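Local atomic coordinates of peptide methionine sulfoxide reductase MSRA (Corynebacterium diphtheriae, PDB entry 4D7L), a protein that probably repairs oxidised proteins by reducing the S epimer of methionine sulfoxide back to methionine, through thiol-disulfide exchange. Residues A[143-146]-A[152-155]; A[137-142]-A[155-160]; A[51-56]-A[79-84]; A[119-122]-A[127-130]. One frame throughout, in Å; residues are numbered along the deposited sequence. Where two conformers were deposited one is given.

Contact 1: residues A[143-146]-A[152-155]. With CAC (cacodylate ion), chain D.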
loop_
_atom_site.group_PDB
_atom_site.type_symbol
_atom_site.label_atom_id
_atom_site.label_comp_id
_atom_site.label_asym_id
_atom_site.label_seq_id
_atom_site.Cartn_x
_atom_site.Cartn_y
_atom_site.Cartn_z
ATOM N N GLN A 143 10.288 -9.420 5.107
ATOM C CA GLN A 143 10.076 -10.615 4.292
ATOM C C GLN A 143 10.386 -10.478 2.798
ATOM O O GLN A 143 10.307 -11.460 2.069
ATOM C CB GLN A 143 8.634 -11.104 4.452
ATOM C CG GLN A 143 8.300 -11.449 5.908
ATOM C CD GLN A 143 6.954 -12.127 6.033
ATOM O OE1 GLN A 143 6.155 -12.093 5.110
ATOM N NE2 GLN A 143 6.709 -12.770 7.166
ATOM N N GLY A 144 10.770 -9.295 2.346
ATOM C CA GLY A 144 11.172 -9.151 0.962
ATOM C C GLY A 144 9.975 -9.218 0.027
ATOM O O GLY A 144 9.032 -8.449 0.178
ATOM N N TYR A 145 10.011 -10.115 -0.958
ATOM C CA TYR A 145 8.946 -10.152 -1.982
ATOM C C TYR A 145 7.828 -11.116 -1.583
ATOM O O TYR A 145 7.516 -12.075 -2.297
ATOM C CB TYR A 145 9.527 -10.548 -3.337
ATOM C CG TYR A 145 10.548 -9.571 -3.869
ATOM C CD1 TYR A 145 10.419 -8.201 -3.648
ATOM C CD2 TYR A 145 11.675 -10.026 -4.548
ATOM C CE1 TYR A 145 11.363 -7.301 -4.138
ATOM C CE2 TYR A 145 12.633 -9.131 -5.041
ATOM C CZ TYR A 145 12.467 -7.779 -4.837
ATOM O OH TYR A 145 13.423 -6.903 -5.315
ATOM N N ARG A 146 7.221 -10.828 -0.435
ATOM C CA ARG A 146 6.271 -11.725 0.202
ATOM C C ARG A 146 5.683 -11.004 1.402
ATOM O O ARG A 146 6.368 -10.188 2.013
ATOM C CB ARG A 146 6.973 -13.016 0.648
ATOM C CG ARG A 146 6.175 -13.934 1.548
ATOM C CD ARG A 146 6.956 -15.215 1.822
ATOM N NE ARG A 146 7.927 -15.053 2.902
ATOM C CZ ARG A 146 7.658 -15.254 4.188
ATOM N NH1 ARG A 146 6.436 -15.632 4.567
ATOM N NH2 ARG A 146 8.610 -15.094 5.098
ATOM N N GLY A 152 5.164 -12.677 -3.916
ATOM C CA GLY A 152 5.212 -11.884 -5.136
ATOM C C GLY A 152 5.783 -10.515 -4.846
ATOM O O GLY A 152 5.633 -9.984 -3.740
ATOM N N THR A 153 6.424 -9.912 -5.836
ATOM C CA THR A 153 6.939 -8.561 -5.639
ATOM C C THR A 153 5.835 -7.552 -5.370
ATOM O O THR A 153 6.096 -6.482 -4.818
ATOM C CB THR A 153 7.726 -8.095 -6.870
ATOM O OG1 THR A 153 6.861 -8.172 -8.012
ATOM C CG2 THR A 153 8.946 -9.010 -7.067
ATOM N N GLN A 154 4.599 -7.867 -5.753
ATOM C CA GLN A 154 3.507 -6.903 -5.536
ATOM C C GLN A 154 3.051 -6.884 -4.075
ATOM O O GLN A 154 2.187 -6.098 -3.713
ATOM C CB GLN A 154 2.296 -7.189 -6.457
ATOM C CG GLN A 154 1.431 -8.441 -6.097
ATOM C CD GLN A 154 1.923 -9.696 -6.794
ATOM O OE1 GLN A 154 3.116 -9.840 -7.027
ATOM N NE2 GLN A 154 1.004 -10.618 -7.116
ATOM N N TYR A 155 3.659 -7.713 -3.229
ATOM C CA TYR A 155 3.296 -7.710 -1.810
ATOM C C TYR A 155 4.406 -7.141 -0.930
ATOM O O TYR A 155 4.320 -7.220 0.300
ATOM C CB TYR A 155 2.940 -9.132 -1.345
ATOM C CG TYR A 155 1.741 -9.655 -2.097
ATOM C CD1 TYR A 155 0.482 -9.112 -1.876
ATOM C CD2 TYR A 155 1.878 -10.655 -3.056
ATOM C CE1 TYR A 155 -0.621 -9.544 -2.583
ATOM C CE2 TYR A 155 0.785 -11.117 -3.755
ATOM C CZ TYR A 155 -0.470 -10.545 -3.519
ATOM O OH TYR A 155 -1.569 -10.974 -4.225
HETATM AS AS CAC D . -4.995 -9.383 -3.088
HETATM O O1 CAC D . -3.888 -9.291 -4.428
HETATM O O2 CAC D . -4.128 -9.841 -1.651
HETATM C C1 CAC D . -6.377 -10.722 -3.473
HETATM C C2 CAC D . -5.838 -7.632 -2.814
HETATM O O HOH W 1 6.069 -7.561 2.496
#
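With chi1 at -62°, Tyr-145 swings its ring beside its own backbone N and anti to its carbonyl carbon; Thr-153 sends CG2 the same way relative to its main chain, while OG1 sits between N and C (chi1 57°). The two side chains meet obliquely, the threonine methyl lying over one face of the tyrosine ring. CG2 comes 3.6 Å from Tyr-145 CG and stands 3.8 Å from the ring centroid, 16° off the normal, a CH-pi contact displaced toward the CB end of the ring. Pro-28 and Leu-30 also touch this tyrosine.

The backbones are joined next to it. Tyr-145 is the centre of an inverse gamma turn, and its carbonyl O accepts from Gly-152 N at 2.9 Å, a nearly straight N-H bond that arrives above the carbonyl plane. One residue on, a water bridges two carbonyls, donating to Arg-146 O at 2.7 Å and to Tyr-155 O at 2.8 Å.

Tyr-155 turns its ring end away from 143-146, about 5 Å from the side chain of Cys-72, the predicted catalytic residue. Its OH donates to O1 of a cacodylate ion, probably from the crystallisation liquor, at 2.9 Å, and Tyr-103 OH binds the same ion. Two tyrosine hydroxyls gripping one oxyanion are consistent with a pocket able to hold a polar oxygen, such as that of a sulfoxide.

Contact 2: residues A[137-142]-A[155-160]. With CAC (cacodylate ion), chain D; PGE (triethylene glycol), chain J.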
loop_
_atom_site.group_PDB
_atom_site.type_symbol
_atom_site.label_atom_id
_atom_site.label_comp_id
_atom_site.label_asym_id
_atom_site.label_seq_id
_atom_site.Cartn_x
_atom_site.Cartn_y
_atom_site.Cartn_z
ATOM N N GLU A 137 3.806 -1.697 12.507
ATOM C CA GLU A 137 3.290 -2.628 13.509
ATOM C C GLU A 137 2.192 -3.530 12.939
ATOM O O GLU A 137 1.742 -4.474 13.597
ATOM C CB GLU A 137 2.791 -1.856 14.734
ATOM C CG GLU A 137 3.925 -1.107 15.446
ATOM C CD GLU A 137 3.500 -0.423 16.737
ATOM O OE1 GLU A 137 2.289 -0.222 16.938
ATOM O OE2 GLU A 137 4.386 -0.090 17.555
ATOM N N ALA A 138 1.764 -3.240 11.714
ATOM C CA ALA A 138 0.707 -4.028 11.082
ATOM C C ALA A 138 1.188 -5.125 10.132
ATOM O O ALA A 138 0.361 -5.833 9.565
ATOM C CB ALA A 138 -0.238 -3.110 10.331
ATOM N N HIS A 139 2.497 -5.274 9.930
ATOM C CA HIS A 139 2.959 -6.326 9.035
ATOM C C HIS A 139 4.382 -6.697 9.421
ATOM O O HIS A 139 4.950 -6.087 10.315
ATOM C CB HIS A 139 2.869 -5.880 7.560
ATOM C CG HIS A 139 3.942 -4.930 7.135
ATOM N ND1 HIS A 139 4.183 -3.740 7.787
ATOM C CD2 HIS A 139 4.831 -4.984 6.109
ATOM C CE1 HIS A 139 5.191 -3.114 7.195
ATOM N NE2 HIS A 139 5.606 -3.850 6.182
ATOM N N ASP A 140 4.943 -7.691 8.746
ATOM C CA ASP A 140 6.331 -8.065 8.936
ATOM C C ASP A 140 7.141 -7.395 7.836
ATOM O O ASP A 140 7.017 -7.766 6.644
ATOM C CB ASP A 140 6.483 -9.585 8.880
ATOM C CG ASP A 140 7.920 -10.051 9.131
ATOM O OD1 ASP A 140 8.865 -9.254 9.034
ATOM O OD2 ASP A 140 8.086 -11.233 9.454
ATOM N N PRO A 141 7.934 -6.388 8.210
ATOM C CA PRO A 141 8.638 -5.613 7.183
ATOM C C PRO A 141 9.998 -6.222 6.814
ATOM O O PRO A 141 10.861 -5.485 6.343
ATOM C CB PRO A 141 8.833 -4.262 7.851
ATOM C CG PRO A 141 9.088 -4.665 9.325
ATOM C CD PRO A 141 8.160 -5.835 9.569
ATOM N N THR A 142 10.197 -7.518 7.049
ATOM C CA THR A 142 11.497 -8.137 6.796
ATOM C C THR A 142 11.434 -9.254 5.761
ATOM O O THR A 142 12.433 -9.964 5.556
ATOM C CB THR A 142 12.096 -8.758 8.091
ATOM O OG1 THR A 142 11.308 -9.909 8.463
ATOM C CG2 THR A 142 12.135 -7.728 9.260
ATOM N N TYR A 155 3.659 -7.713 -3.229
ATOM C CA TYR A 155 3.296 -7.710 -1.810
ATOM C C TYR A 155 4.406 -7.141 -0.930
ATOM O O TYR A 155 4.320 -7.220 0.300
ATOM C CB TYR A 155 2.940 -9.132 -1.345
ATOM C CG TYR A 155 1.741 -9.655 -2.097
ATOM C CD1 TYR A 155 0.482 -9.112 -1.876
ATOM C CD2 TYR A 155 1.878 -10.655 -3.056
ATOM C CE1 TYR A 155 -0.621 -9.544 -2.583
ATOM C CE2 TYR A 155 0.785 -11.117 -3.755
ATOM C CZ TYR A 155 -0.470 -10.545 -3.519
ATOM O OH TYR A 155 -1.569 -10.974 -4.225
ATOM N N ARG A 156 5.439 -6.566 -1.548
ATOM C CA ARG A 156 6.587 -6.084 -0.767
ATOM C C ARG A 156 6.245 -4.853 0.083
ATOM O O ARG A 156 5.329 -4.093 -0.226
ATOM C CB ARG A 156 7.783 -5.766 -1.685
ATOM C CG ARG A 156 7.629 -4.529 -2.615
ATOM C CD ARG A 156 8.818 -4.513 -3.603
ATOM N NE ARG A 156 8.880 -3.324 -4.456
ATOM C CZ ARG A 156 8.248 -3.199 -5.624
ATOM N NH1 ARG A 156 7.444 -4.170 -6.049
ATOM N NH2 ARG A 156 8.387 -2.089 -6.355
ATOM N N SER A 157 7.015 -4.655 1.149
ATOM C CA SER A 157 6.802 -3.544 2.079
ATOM C C SER A 157 7.268 -2.227 1.463
ATOM O O SER A 157 8.339 -2.194 0.842
ATOM C CB SER A 157 7.576 -3.824 3.374
ATOM O OG SER A 157 7.383 -2.794 4.326
ATOM N N ALA A 158 6.479 -1.158 1.597
ATOM C CA ALA A 158 6.878 0.131 1.019
ATOM C C ALA A 158 6.240 1.321 1.724
ATOM O O ALA A 158 5.137 1.225 2.288
ATOM C CB ALA A 158 6.550 0.185 -0.499
ATOM N N ILE A 159 6.958 2.439 1.695
ATOM C CA ILE A 159 6.404 3.743 2.046
ATOM C C ILE A 159 6.823 4.722 0.955
ATOM O O ILE A 159 8.019 4.978 0.771
ATOM C CB ILE A 159 6.901 4.260 3.407
ATOM C CG1 ILE A 159 6.532 3.285 4.530
ATOM C CG2 ILE A 159 6.290 5.650 3.704
ATOM C CD1 ILE A 159 7.232 3.590 5.855
ATOM N N TYR A 160 5.857 5.265 0.215
ATOM C CA TYR A 160 6.188 6.315 -0.761
ATOM C C TYR A 160 5.624 7.640 -0.274
ATOM O O TYR A 160 4.486 7.706 0.163
ATOM C CB TYR A 160 5.641 5.982 -2.157
ATOM C CG TYR A 160 6.062 4.600 -2.660
ATOM C CD1 TYR A 160 7.392 4.184 -2.590
ATOM C CD2 TYR A 160 5.122 3.717 -3.191
ATOM C CE1 TYR A 160 7.787 2.903 -3.043
ATOM C CE2 TYR A 160 5.498 2.445 -3.641
ATOM C CZ TYR A 160 6.821 2.055 -3.560
ATOM O OH TYR A 160 7.176 0.818 -3.990
HETATM AS AS CAC D . -4.995 -9.383 -3.088
HETATM O O1 CAC D . -3.888 -9.291 -4.428
HETATM O O2 CAC D . -4.128 -9.841 -1.651
HETATM C C1 CAC D . -6.377 -10.722 -3.473
HETATM C C2 CAC D . -5.838 -7.632 -2.814
HETATM C C1 PGE J . 7.534 -4.863 12.935
HETATM O O1 PGE J . 6.496 -5.814 12.751
HETATM C C2 PGE J . 7.170 -3.968 14.101
HETATM O O2 PGE J . 7.145 -4.749 15.278
#
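The loop that follows helix 128-137 is tied here to the segment carrying strand 158-161 of the central mixed sheet, through one side-chain bond between His-139 and Ser-157. His-139 NE2 and Ser-157 OG lie 2.8 Å apart, with an angle of 162°, and either may be the donor. The hydroxyl meets the imidazole at its edge, near the ring plane, and Ser-157 CB follows in that plane, 3.4 Å from His-139 NE2. Ser-157 CB already points toward the histidine, and with OG anti to the backbone N (chi1 -179°) the hydroxyl comes up to NE2. The other ring nitrogen, ND1, is bonded to Ala-135 O; both nitrogens are engaged and the ring's rotation is fixed. Ser-157 OG also bonds Thr-194 OG1, which extends the link toward the edge strand 195-198.

Pro-141 packs its CB 4.1 Å from Ser-157 OG. Just before it, Asp-140 OD1 accepts from Thr-142 N at 3.0 Å and from Thr-142 OG1 at 2.6 Å, from the anti and syn sides respectively, both tilted out of the carboxylate plane. The bond from Thr-142 N to Asp-140 OD1 makes this corner of the loop an Asx turn.

Contact 3: residues A[51-56]-A[79-84]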
loop_
_atom_site.group_PDB
_atom_site.type_symbol
_atom_site.label_atom_id
_atom_site.label_comp_id
_atom_site.label_asym_id
_atom_site.label_seq_id
_atom_site.Cartn_x
_atom_site.Cartn_y
_atom_site.Cartn_z
ATOM N N HIS A 51 -15.672 7.476 -1.147
ATOM C CA HIS A 51 -15.289 6.385 -0.252
ATOM C C HIS A 51 -16.541 5.752 0.379
ATOM O O HIS A 51 -17.391 6.457 0.925
ATOM C CB HIS A 51 -14.367 6.932 0.838
ATOM C CG HIS A 51 -13.569 5.895 1.568
ATOM N ND1 HIS A 51 -14.086 5.160 2.617
ATOM C CD2 HIS A 51 -12.267 5.540 1.463
ATOM C CE1 HIS A 51 -13.145 4.365 3.097
ATOM N NE2 HIS A 51 -12.033 4.567 2.405
ATOM N N ALA A 52 -16.638 4.426 0.311
ATOM C CA ALA A 52 -17.834 3.709 0.753
ATOM C C ALA A 52 -18.106 3.867 2.247
ATOM O O ALA A 52 -19.244 3.705 2.704
ATOM C CB ALA A 52 -17.723 2.224 0.385
ATOM N N VAL A 53 -17.069 4.164 3.024
ATOM C CA VAL A 53 -17.269 4.348 4.473
ATOM C C VAL A 53 -17.172 5.826 4.869
ATOM O O VAL A 53 -17.983 6.357 5.629
ATOM C CB VAL A 53 -16.218 3.530 5.267
ATOM C CG1 VAL A 53 -16.469 3.664 6.775
ATOM C CG2 VAL A 53 -16.297 2.048 4.850
ATOM N N LEU A 54 -16.145 6.482 4.347
ATOM C CA LEU A 54 -15.823 7.847 4.759
ATOM C C LEU A 54 -16.596 8.908 3.960
ATOM O O LEU A 54 -16.746 10.047 4.404
ATOM C CB LEU A 54 -14.312 8.075 4.628
ATOM C CG LEU A 54 -13.387 7.179 5.451
ATOM C CD1 LEU A 54 -11.900 7.511 5.207
ATOM C CD2 LEU A 54 -13.713 7.292 6.934
ATOM N N GLY A 55 -17.078 8.529 2.781
ATOM C CA GLY A 55 -17.910 9.412 1.974
ATOM C C GLY A 55 -17.126 10.507 1.258
ATOM O O GLY A 55 -17.712 11.451 0.722
ATOM N N THR A 56 -15.804 10.364 1.215
ATOM C CA THR A 56 -14.945 11.438 0.707
ATOM C C THR A 56 -14.288 11.118 -0.636
ATOM O O THR A 56 -14.317 9.968 -1.097
ATOM C CB THR A 56 -13.836 11.762 1.735
ATOM O OG1 THR A 56 -13.188 10.543 2.119
ATOM C CG2 THR A 56 -14.451 12.410 2.983
ATOM N N LEU A 79 -7.686 -1.138 7.550
ATOM C CA LEU A 79 -6.887 -0.705 8.702
ATOM C C LEU A 79 -6.760 0.808 8.740
ATOM O O LEU A 79 -6.932 1.458 9.787
ATOM C CB LEU A 79 -5.487 -1.332 8.630
ATOM C CG LEU A 79 -4.530 -0.882 9.737
ATOM C CD1 LEU A 79 -4.912 -1.590 11.047
ATOM C CD2 LEU A 79 -3.093 -1.141 9.342
ATOM N N PHE A 80 -6.469 1.387 7.585
ATOM C CA PHE A 80 -6.258 2.829 7.573
ATOM C C PHE A 80 -7.539 3.656 7.519
ATOM O O PHE A 80 -7.598 4.697 8.186
ATOM C CB PHE A 80 -5.306 3.203 6.423
ATOM C CG PHE A 80 -3.880 2.861 6.736
ATOM C CD1 PHE A 80 -3.189 3.608 7.685
ATOM C CD2 PHE A 80 -3.256 1.763 6.152
ATOM C CE1 PHE A 80 -1.882 3.281 8.039
ATOM C CE2 PHE A 80 -1.929 1.431 6.483
ATOM C CZ PHE A 80 -1.247 2.186 7.434
ATOM N N TRP A 81 -8.593 3.222 6.814
ATOM C CA TRP A 81 -9.786 4.088 6.816
ATOM C C TRP A 81 -10.434 4.084 8.195
ATOM O O TRP A 81 -11.180 4.999 8.534
ATOM C CB TRP A 81 -10.833 3.738 5.715
ATOM C CG TRP A 81 -11.759 2.563 5.947
ATOM C CD1 TRP A 81 -12.700 2.410 6.944
ATOM C CD2 TRP A 81 -11.924 1.446 5.069
ATOM N NE1 TRP A 81 -13.383 1.211 6.771
ATOM C CE2 TRP A 81 -12.929 0.612 5.619
ATOM C CE3 TRP A 81 -11.297 1.059 3.868
ATOM C CZ2 TRP A 81 -13.313 -0.600 5.019
ATOM C CZ3 TRP A 81 -11.671 -0.149 3.272
ATOM C CH2 TRP A 81 -12.683 -0.958 3.842
ATOM N N GLU A 82 -10.140 3.066 8.997
ATOM C CA GLU A 82 -10.659 3.026 10.369
ATOM C C GLU A 82 -9.779 3.770 11.368
ATOM O O GLU A 82 -10.101 3.846 12.548
ATOM C CB GLU A 82 -10.845 1.571 10.810
ATOM C CG GLU A 82 -12.029 0.923 10.050
ATOM C CD GLU A 82 -12.329 -0.511 10.459
ATOM O OE1 GLU A 82 -11.497 -1.129 11.167
ATOM O OE2 GLU A 82 -13.397 -1.019 10.035
ATOM N N THR A 83 -8.689 4.355 10.897
ATOM C CA THR A 83 -7.800 5.095 11.792
ATOM C C THR A 83 -8.245 6.531 12.009
ATOM O O THR A 83 -8.446 7.249 11.042
ATOM C CB THR A 83 -6.377 5.114 11.229
ATOM O OG1 THR A 83 -5.919 3.769 11.099
ATOM C CG2 THR A 83 -5.447 5.887 12.161
ATOM N N PRO A 84 -8.395 6.962 13.277
ATOM C CA PRO A 84 -8.772 8.363 13.500
ATOM C C PRO A 84 -7.772 9.329 12.845
ATOM O O PRO A 84 -6.555 9.154 12.966
ATOM C CB PRO A 84 -8.762 8.495 15.026
ATOM C CG PRO A 84 -8.982 7.072 15.528
ATOM C CD PRO A 84 -8.237 6.219 14.536
#
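Trp-81, at the C-terminal end of helix 73-81, begins its contact at CB, which lies 3.5 Å from His-51 CE1 and 4.0 Å from Leu-54 CD1. With chi1 at 79° its CG falls between the backbone N and the carbonyl carbon, and the indole stands with one face toward His-51 and Val-53. Along the inner part of the ring, CG, CD2 and CE3 all look at the CE1-NE2 side of His-51, Trp-81 CG being 3.6 Å from His-51 CE1. Further round, CD1 and NE1 reach the branches of Val-53: Trp-81 NE1 is 3.6 Å from Val-53 CG2. CE2 and CZ2 rest against that same methyl, so one face of the indole carries both the histidine and the valine.

The histidine presents its edge to that face in an offset edge-to-face pair, with planes at 80° and the centroids of the imidazole and of the indole five-membered ring 5.2 Å apart. Val-53 adds a CH-pi contact from CB to the five-membered ring, 23° off its normal. These residues join the segment ahead of strand 64-69 to the end of the helix that follows this strand, in the MsrA fold.

The imidazole is held from behind by the loop itself. ND1 takes N-H groups from both Val-53 and Leu-54, each tilted from the ring plane. Leu-54 N is 3.0 Å from His-51 ND1, while NE2 is bonded to Thr-89 OG1 of strand 86-94. Leu-54 CG lies over one imidazole face, and Leu-54 CD2 reaches the helix end, 3.8 Å from Trp-81 O. His-219 of helix 217-220 packs on Val-53 as well as on the indole.

Contact 4: residues A[119-122]-A[127-130]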
loop_
_atom_site.group_PDB
_atom_site.type_symbol
_atom_site.label_atom_id
_atom_site.label_comp_id
_atom_site.label_asym_id
_atom_site.label_seq_id
_atom_site.Cartn_x
_atom_site.Cartn_y
_atom_site.Cartn_z
ATOM N N VAL A 119 -3.221 6.895 1.598
ATOM C CA VAL A 119 -3.779 7.335 2.869
ATOM C C VAL A 119 -3.756 8.861 2.937
ATOM O O VAL A 119 -2.693 9.480 3.005
ATOM C CB VAL A 119 -2.994 6.758 4.048
ATOM C CG1 VAL A 119 -3.638 7.175 5.374
ATOM C CG2 VAL A 119 -2.937 5.255 3.936
ATOM N N VAL A 120 -4.928 9.461 2.888
ATOM C CA VAL A 120 -5.026 10.901 3.004
ATOM C C VAL A 120 -5.447 11.249 4.421
ATOM O O VAL A 120 -6.462 10.757 4.894
ATOM C CB VAL A 120 -6.032 11.471 2.016
ATOM C CG1 VAL A 120 -6.080 12.984 2.130
ATOM C CG2 VAL A 120 -5.655 11.042 0.588
ATOM N N TYR A 121 -4.693 12.112 5.097
ATOM C CA TYR A 121 -4.965 12.323 6.520
ATOM C C TYR A 121 -4.911 13.788 6.919
ATOM O O TYR A 121 -4.296 14.610 6.247
ATOM C CB TYR A 121 -3.980 11.507 7.377
ATOM C CG TYR A 121 -2.534 11.928 7.198
ATOM C CD1 TYR A 121 -1.783 11.456 6.123
ATOM C CD2 TYR A 121 -1.925 12.803 8.092
ATOM C CE1 TYR A 121 -0.464 11.835 5.947
ATOM C CE2 TYR A 121 -0.604 13.198 7.918
ATOM C CZ TYR A 121 0.120 12.705 6.849
ATOM O OH TYR A 121 1.422 13.106 6.673
ATOM N N ASP A 122 -5.585 14.087 8.029
ATOM C CA ASP A 122 -5.573 15.398 8.653
ATOM C C ASP A 122 -4.422 15.431 9.652
ATOM O O ASP A 122 -4.494 14.776 10.695
ATOM C CB ASP A 122 -6.904 15.662 9.376
ATOM C CG ASP A 122 -6.958 17.041 10.055
ATOM O OD1 ASP A 122 -5.906 17.712 10.212
ATOM O OD2 ASP A 122 -8.068 17.429 10.471
ATOM N N THR A 127 -0.440 12.062 12.861
ATOM C CA THR A 127 0.776 12.548 12.216
ATOM C C THR A 127 1.368 11.543 11.217
ATOM O O THR A 127 1.069 10.348 11.254
ATOM C CB THR A 127 1.874 12.898 13.234
ATOM O OG1 THR A 127 2.351 11.701 13.851
ATOM C CG2 THR A 127 1.340 13.860 14.315
ATOM N N PHE A 128 2.210 12.054 10.327
ATOM C CA PHE A 128 3.026 11.213 9.455
ATOM C C PHE A 128 3.729 10.105 10.237
ATOM O O PHE A 128 3.666 8.921 9.870
ATOM C CB PHE A 128 4.064 12.079 8.749
ATOM C CG PHE A 128 4.946 11.316 7.809
ATOM C CD1 PHE A 128 4.561 11.112 6.491
ATOM C CD2 PHE A 128 6.184 10.829 8.228
ATOM C CE1 PHE A 128 5.383 10.410 5.607
ATOM C CE2 PHE A 128 7.021 10.128 7.350
ATOM C CZ PHE A 128 6.615 9.908 6.038
ATOM N N ASP A 129 4.375 10.500 11.335
ATOM C CA ASP A 129 5.113 9.576 12.195
ATOM C C ASP A 129 4.196 8.451 12.704
ATOM O O ASP A 129 4.567 7.285 12.676
ATOM C CB ASP A 129 5.708 10.322 13.397
ATOM C CG ASP A 129 6.774 11.345 13.009
ATOM O OD1 ASP A 129 7.198 11.394 11.828
ATOM O OD2 ASP A 129 7.144 12.151 13.885
ATOM N N GLU A 130 3.005 8.819 13.172
ATOM C CA GLU A 130 2.063 7.832 13.703
ATOM C C GLU A 130 1.610 6.837 12.641
ATOM O O GLU A 130 1.414 5.651 12.929
ATOM C CB GLU A 130 0.845 8.542 14.313
ATOM C CG GLU A 130 1.197 9.263 15.612
ATOM C CD GLU A 130 0.020 9.991 16.251
ATOM O OE1 GLU A 130 -0.759 10.654 15.535
ATOM O OE2 GLU A 130 -0.105 9.917 17.488
#
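Tyr-121 sets its phenol hydroxyl against carbon rather than a polar partner of the facing segment: OH comes 3.5 Å from Phe-128 CB and 3.7 Å from Phe-128 CD1, with no hydrogen bond across the contact. The setting is a strand-to-helix connection, from the end of strand 114-121 to the first turn of helix 128-137, and a capping box starts that helix.

The tyrosine gets there through chi1 of 63°, which sets CG between its backbone N and carbonyl carbon and aims the ring at the helix start. Its rim lies obliquely against the main chain, with Tyr-121 CE2 3.9 Å from Phe-128 N and 4.2 Å from Thr-127 C. Seen from the phenylalanine, the hydroxyl arrives at the ring edge, near its plane, and the two side chains run obliquely past each other. The same OH also makes a weak hydrogen bond to Glu-64 OE1 of the adjoining strand 64-69.

Phe-128 continues beyond the tyrosine into the interior, where Ile-66 of strand 64-69 touches it, as do Gln-169 and Ala-173 of helix 166-186. Its neighbour Asp-129 forms a salt bridge with Arg-172 of that helix, linking helices 128-137 and 166-186.

Thr-127 occupies the N-cap, and its side chain and that of Glu-130 each bond the other's backbone N-H. Glu-130 N donates to Thr-127 OG1 at 3.0 Å and 160°; in return Thr-127 N meets Glu-130 OE1 on the anti side of the carboxylate, tilted from its plane, also at 3.0 Å.

Overall arrangement
Contacts 1 and 2 are neighbours, with centres 9 Å apart. They touch where Arg-156 CB lies 3.5 Å from Gly-144 O, and they share Tyr-155, which carries the hydrogen bond to the cacodylate ion. This tyrosine brings both to the predicted active site, its side chain about 5 Å from that of Cys-72, which is disulfide-bonded to Cys-226 in this model. The side chain of His-139 in contact 2 is about 10 Å from that of Cys-72. The side chain of Trp-81 in contact 3 is about 11 Å from that of Cys-72. Contacts 3 and 4 meet through Phe-80 and Val-119. Ala-138 packing on Leu-79 connects contacts 2 and 3.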